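Local coordinates for protein NADH oxidoreductase (PDB 3PI7) that probably binds NADPH and works as an NAD(P)H-dependent oxidoreductase, consistent with a putative quinone reductase of the zinc-binding dehydrogenase superfamily, at residues A[167-172]-A[227-232]; A[212-217]-A[223-228]. One frame throughout, in Å; residues are numbered along the deposited sequence. Where two conformers were deposited one is given.

Contact 1: A[167-172]-A[227-232]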
loop_
_atom_site.group_PDB
_atom_site.type_symbol
_atom_site.label_atom_id
_atom_site.label_comp_id
_atom_site.label_asym_id
_atom_site.label_seq_id
_atom_site.Cartn_x
_atom_site.Cartn_y
_atom_site.Cartn_z
ATOM N N ALA A 167 -16.783 4.432 11.360
ATOM C CA ALA A 167 -15.642 5.286 11.670
ATOM C C ALA A 167 -14.615 5.291 10.565
ATOM O O ALA A 167 -14.370 4.274 9.949
ATOM C CB ALA A 167 -14.973 4.830 12.953
ATOM N N PHE A 168 -13.980 6.456 10.342
ATOM C CA PHE A 168 -12.905 6.565 9.366
ATOM C C PHE A 168 -11.969 7.663 9.853
ATOM O O PHE A 168 -12.331 8.417 10.759
ATOM C CB PHE A 168 -13.445 6.793 7.954
ATOM C CG PHE A 168 -14.096 8.129 7.755
ATOM C CD1 PHE A 168 -15.398 8.364 8.205
ATOM C CD2 PHE A 168 -13.389 9.184 7.173
ATOM C CE1 PHE A 168 -16.012 9.596 7.983
ATOM C CE2 PHE A 168 -14.002 10.425 6.975
ATOM C CZ PHE A 168 -15.287 10.637 7.434
ATOM N N VAL A 169 -10.749 7.679 9.342
ATOM C CA VAL A 169 -9.741 8.614 9.855
ATOM C C VAL A 169 -9.293 9.579 8.773
ATOM O O VAL A 169 -9.139 9.194 7.615
ATOM C CB VAL A 169 -8.514 7.846 10.461
ATOM C CG1 VAL A 169 -7.514 8.790 11.131
ATOM C CG2 VAL A 169 -8.958 6.777 11.442
HETATM N N MSE A 170 -8.972 10.814 9.202
HETATM C CA MSE A 170 -8.432 11.821 8.291
HETATM C C MSE A 170 -7.386 12.648 8.987
HETATM O O MSE A 170 -7.616 13.113 10.096
HETATM C CB MSE A 170 -9.530 12.758 7.766
HETATM C CG MSE A 170 -10.462 12.057 6.819
HETATM SE SE MSE A 170 -11.650 13.272 5.958
HETATM C CE MSE A 170 -12.710 13.778 7.511
ATOM N N THR A 171 -6.233 12.836 8.336
ATOM C CA THR A 171 -5.253 13.815 8.824
ATOM C C THR A 171 -5.603 15.184 8.215
ATOM O O THR A 171 -6.370 15.258 7.244
ATOM C CB THR A 171 -3.838 13.422 8.488
ATOM O OG1 THR A 171 -3.779 13.025 7.125
ATOM C CG2 THR A 171 -3.306 12.355 9.372
ATOM N N ALA A 172 -5.027 16.284 8.757
ATOM C CA ALA A 172 -5.298 17.671 8.312
ATOM C C ALA A 172 -6.787 17.936 8.449
ATOM O O ALA A 172 -7.443 18.364 7.502
ATOM C CB ALA A 172 -4.837 17.894 6.869
ATOM N N GLU A 227 -6.478 4.138 21.899
ATOM C CA GLU A 227 -7.777 4.000 22.576
ATOM C C GLU A 227 -8.898 4.265 21.593
ATOM O O GLU A 227 -9.865 3.509 21.540
ATOM C CB GLU A 227 -7.873 4.953 23.770
ATOM C CG GLU A 227 -7.033 4.528 24.971
ATOM C CD GLU A 227 -7.002 5.555 26.084
ATOM O OE1 GLU A 227 -7.913 6.409 26.131
ATOM O OE2 GLU A 227 -6.104 5.466 26.952
ATOM N N VAL A 228 -8.735 5.285 20.758
ATOM C CA VAL A 228 -9.774 5.628 19.769
ATOM C C VAL A 228 -9.860 4.532 18.685
ATOM O O VAL A 228 -10.959 4.171 18.263
ATOM C CB VAL A 228 -9.512 7.038 19.166
ATOM C CG1 VAL A 228 -10.522 7.340 18.052
ATOM C CG2 VAL A 228 -9.602 8.100 20.271
HETATM N N MSE A 229 -8.709 4.038 18.199
HETATM C CA MSE A 229 -8.721 2.975 17.196
HETATM C C MSE A 229 -9.408 1.741 17.723
HETATM O O MSE A 229 -10.146 1.122 16.984
HETATM C CB MSE A 229 -7.297 2.582 16.752
HETATM C CG MSE A 229 -6.570 3.685 16.072
HETATM SE SE MSE A 229 -7.402 4.389 14.521
HETATM C CE MSE A 229 -8.152 6.028 15.289
ATOM N N LYS A 230 -9.188 1.394 19.005
ATOM C CA LYS A 230 -9.822 0.207 19.587
ATOM C C LYS A 230 -11.334 0.425 19.683
ATOM O O LYS A 230 -12.107 -0.476 19.371
ATOM C CB LYS A 230 -9.227 -0.103 20.970
ATOM C CG LYS A 230 -9.759 -1.401 21.593
ATOM C CD LYS A 230 -9.062 -1.771 22.904
ATOM C CE LYS A 230 -9.755 -2.904 23.644
ATOM N NZ LYS A 230 -9.562 -4.233 22.993
ATOM N N ALA A 231 -11.742 1.629 20.106
ATOM C CA ALA A 231 -13.150 1.957 20.327
ATOM C C ALA A 231 -13.949 2.062 19.016
ATOM O O ALA A 231 -15.103 1.610 18.939
ATOM C CB ALA A 231 -13.255 3.256 21.111
ATOM N N GLU A 232 -13.322 2.593 17.969
ATOM C CA GLU A 232 -14.040 2.928 16.724
ATOM C C GLU A 232 -13.823 1.948 15.578
ATOM O O GLU A 232 -14.672 1.883 14.691
ATOM C CB GLU A 232 -13.644 4.333 16.251
ATOM C CG GLU A 232 -14.058 5.447 17.211
ATOM C CD GLU A 232 -15.545 5.719 17.369
ATOM O OE1 GLU A 232 -16.332 5.301 16.488
ATOM O OE2 GLU A 232 -15.920 6.376 18.369
HETATM O O HOH W 1 -16.732 2.032 13.051
#

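Contact 2: A[212-217]-A[223-228]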
loop_
_atom_site.group_PDB
_atom_site.type_symbol
_atom_site.label_atom_id
_atom_site.label_comp_id
_atom_site.label_asym_id
_atom_site.label_seq_id
_atom_site.Cartn_x
_atom_site.Cartn_y
_atom_site.Cartn_z
ATOM N N HIS A 212 -14.253 12.317 16.653
ATOM C CA HIS A 212 -13.026 12.501 17.427
ATOM C C HIS A 212 -12.142 13.530 16.762
ATOM O O HIS A 212 -11.966 13.502 15.543
ATOM C CB HIS A 212 -12.255 11.159 17.537
ATOM C CG HIS A 212 -12.989 10.097 18.292
ATOM N ND1 HIS A 212 -12.793 9.918 19.651
ATOM C CD2 HIS A 212 -13.866 9.165 17.848
ATOM C CE1 HIS A 212 -13.551 8.883 19.986
ATOM N NE2 HIS A 212 -14.241 8.420 18.946
ATOM N N VAL A 213 -11.509 14.381 17.566
ATOM C CA VAL A 213 -10.584 15.383 17.050
ATOM C C VAL A 213 -9.372 15.269 17.932
ATOM O O VAL A 213 -9.469 15.534 19.122
ATOM C CB VAL A 213 -11.150 16.830 16.967
ATOM C CG1 VAL A 213 -10.131 17.770 16.303
ATOM C CG2 VAL A 213 -12.455 16.857 16.200
ATOM N N LEU A 214 -8.259 14.806 17.378
ATOM C CA LEU A 214 -7.063 14.579 18.194
ATOM C C LEU A 214 -5.987 15.573 17.849
ATOM O O LEU A 214 -5.705 15.786 16.675
ATOM C CB LEU A 214 -6.530 13.154 17.984
ATOM C CG LEU A 214 -7.550 11.984 18.116
ATOM C CD1 LEU A 214 -6.869 10.662 17.897
ATOM C CD2 LEU A 214 -8.248 12.006 19.460
ATOM N N ASN A 215 -5.385 16.171 18.877
ATOM C CA ASN A 215 -4.280 17.100 18.690
ATOM C C ASN A 215 -3.014 16.243 18.652
ATOM O O ASN A 215 -2.637 15.607 19.649
ATOM C CB ASN A 215 -4.256 18.196 19.785
ATOM C CG ASN A 215 -3.250 19.281 19.498
ATOM O OD1 ASN A 215 -2.271 19.074 18.779
ATOM N ND2 ASN A 215 -3.483 20.472 20.027
ATOM N N GLU A 216 -2.391 16.198 17.469
ATOM C CA GLU A 216 -1.197 15.389 17.206
ATOM C C GLU A 216 0.013 15.855 18.034
ATOM O O GLU A 216 0.972 15.089 18.189
ATOM C CB GLU A 216 -0.861 15.380 15.704
ATOM C CG GLU A 216 -0.296 16.675 15.141
ATOM C CD GLU A 216 0.600 16.491 13.931
ATOM O OE1 GLU A 216 1.573 15.707 14.015
ATOM O OE2 GLU A 216 0.328 17.136 12.893
ATOM N N LYS A 217 -0.038 17.104 18.567
ATOM C CA LYS A 217 1.020 17.715 19.375
ATOM C C LYS A 217 0.932 17.317 20.842
ATOM O O LYS A 217 1.878 17.579 21.594
ATOM C CB LYS A 217 0.969 19.255 19.252
ATOM C CG LYS A 217 1.983 19.854 18.275
ATOM C CD LYS A 217 1.582 19.740 16.809
ATOM C CE LYS A 217 2.784 19.882 15.901
ATOM N NZ LYS A 217 2.467 19.528 14.491
ATOM N N ALA A 223 -1.083 7.172 22.628
ATOM C CA ALA A 223 -1.881 6.393 23.589
ATOM C C ALA A 223 -3.391 6.671 23.377
ATOM O O ALA A 223 -4.164 5.727 23.287
ATOM C CB ALA A 223 -1.463 6.706 25.019
ATOM N N THR A 224 -3.779 7.944 23.208
ATOM C CA THR A 224 -5.150 8.373 22.901
ATOM C C THR A 224 -5.551 7.746 21.579
ATOM O O THR A 224 -6.644 7.196 21.447
ATOM C CB THR A 224 -5.200 9.916 22.842
ATOM O OG1 THR A 224 -4.839 10.419 24.114
ATOM C CG2 THR A 224 -6.584 10.460 22.465
ATOM N N LEU A 225 -4.646 7.813 20.596
ATOM C CA LEU A 225 -4.862 7.245 19.271
ATOM C C LEU A 225 -5.267 5.771 19.355
ATOM O O LEU A 225 -6.295 5.399 18.774
ATOM C CB LEU A 225 -3.588 7.440 18.435
ATOM C CG LEU A 225 -3.528 6.878 17.024
ATOM C CD1 LEU A 225 -4.657 7.422 16.156
ATOM C CD2 LEU A 225 -2.206 7.170 16.432
ATOM N N ARG A 226 -4.484 4.938 20.089
ATOM C CA ARG A 226 -4.775 3.516 20.238
ATOM C C ARG A 226 -6.117 3.295 20.923
ATOM O O ARG A 226 -6.842 2.384 20.527
ATOM C CB ARG A 226 -3.646 2.790 20.988
ATOM C CG ARG A 226 -2.348 2.894 20.211
ATOM C CD ARG A 226 -1.247 1.958 20.649
ATOM N NE ARG A 226 -0.131 2.064 19.708
ATOM C CZ ARG A 226 -0.037 1.377 18.573
ATOM N NH1 ARG A 226 -0.963 0.481 18.250
ATOM N NH2 ARG A 226 0.992 1.568 17.763
ATOM N N GLU A 227 -6.478 4.138 21.899
ATOM C CA GLU A 227 -7.777 4.000 22.576
ATOM C C GLU A 227 -8.898 4.265 21.593
ATOM O O GLU A 227 -9.865 3.509 21.540
ATOM C CB GLU A 227 -7.873 4.953 23.770
ATOM C CG GLU A 227 -7.033 4.528 24.971
ATOM C CD GLU A 227 -7.002 5.555 26.084
ATOM O OE1 GLU A 227 -7.913 6.409 26.131
ATOM O OE2 GLU A 227 -6.104 5.466 26.952
ATOM N N VAL A 228 -8.735 5.285 20.758
ATOM C CA VAL A 228 -9.774 5.628 19.769
ATOM C C VAL A 228 -9.860 4.532 18.685
ATOM O O VAL A 228 -10.959 4.171 18.263
ATOM C CB VAL A 228 -9.512 7.038 19.166
ATOM C CG1 VAL A 228 -10.522 7.340 18.052
ATOM C CG2 VAL A 228 -9.602 8.100 20.271
#

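Contact 1: A[167-172]-A[227-232]
Val169 sets CG1 anti to its backbone N (chi1 -174°), which puts CG2 anti to the carbonyl carbon, beside the backbone N, and facing the helix, where the doubly bent chain of Met229 (chi2 -58°) delivers its methyl. The pair joins strand 167-170, the first strand of the Rossmann-type parallel sheet, to the C-terminal end of helix 221-232, which packs on one side of that sheet. Val169 CG2 meets Met229 CE at 4.0 Å, with the selenium of this selenomethionine close behind, and the two side chains cross at about a right angle. A beta-branched valine suits the strand; the long, flexible methionine suits the helix because its CB does not aim at the strand and only the bent end reaches across. Pro234 touches both side chains, and helix 243-252 adds Ile249 on Val169 and Ala252 on Met229, so that further apolar side chains pack on the pair.

At the start of the strand the spacing tightens. Ala167 CB lies 3.6 Å from Glu232 CB, and an alanine suits a place where the helix end comes this near, with the two CA atoms 5.8 Å apart. Glu232 folds at chi2 (-68°), and its carboxylate serves partners beyond the strand: OE1 a salt bridge with Arg191, OE2 a hydrogen bond with His212. No direct hydrogen bond links the two segments; instead one water spans the strand start and the helix end, accepting from Ala167 N at 2.9 Å and donating to Glu232 O at 2.6 Å.

Contact 2: A[212-217]-A[223-228]
A valine methyl sits almost exactly over the middle of a histidine ring: Val228 CG1 lies 3.7 Å from the centroid of the His212 ring and 7° off its normal, a CH-pi contact over the face. The two side chains approach from opposite directions, and the second methyl, Val228 CG2, reaches ND1 of His212 at 3.7 Å. An imidazole suits this partly exposed place because its face packs against carbon while its nitrogens serve polar partners, ND1 bonding a glycerol that probably comes from the crystallisation liquor. An alanine in place of His212 would probably leave Val228 CG1 without its aromatic cover and Glu232 OE2 without the hydrogen-bond partner it has in NE2.

Two residues on, Leu214 spreads its branches over the helix. Its CD2 slides past Thr224 CG2 at 3.8 Å and also touches Val228 CG2, whereas CD1 meets Leu225 CD1 at 4.3 Å. Thr224 fits because its methyl, anti to the backbone N, faces the leucine while OG1 bonds back to Asp220 O.

Strand 212-215 and helix 223-228 run nearly antiparallel (162°), as expected of consecutive elements in a Rossmann-type fold. The strand is the outermost on its side of the parallel sheet, hydrogen-bonded to strand 191-196; Val213 turns to helix 202-208, while Val228 also rests on Ile193 and Leu225 on Ala252 of helix 243-252.

How the contacts relate
Both contacts pack helix 221-232 against the same parallel sheet, with their centres about 8 Å apart. Contact 1 takes the helix's C-terminal end to a strand inside the sheet; contact 2 takes its preceding turns to the outermost strand of that sheet. Each is largely buried, with a partly exposed polar residue at its margin, Glu232 in contact 1 and His212 in contact 2; contact 2 has the larger interface, 214 against 148 Å². Contact 1 mixes a sparse apolar touch with a water bridge, whereas contact 2 relies on branched aliphatic packing and a ring face. They meet directly where Glu232 OE2 lies 2.7 Å from His212 NE2.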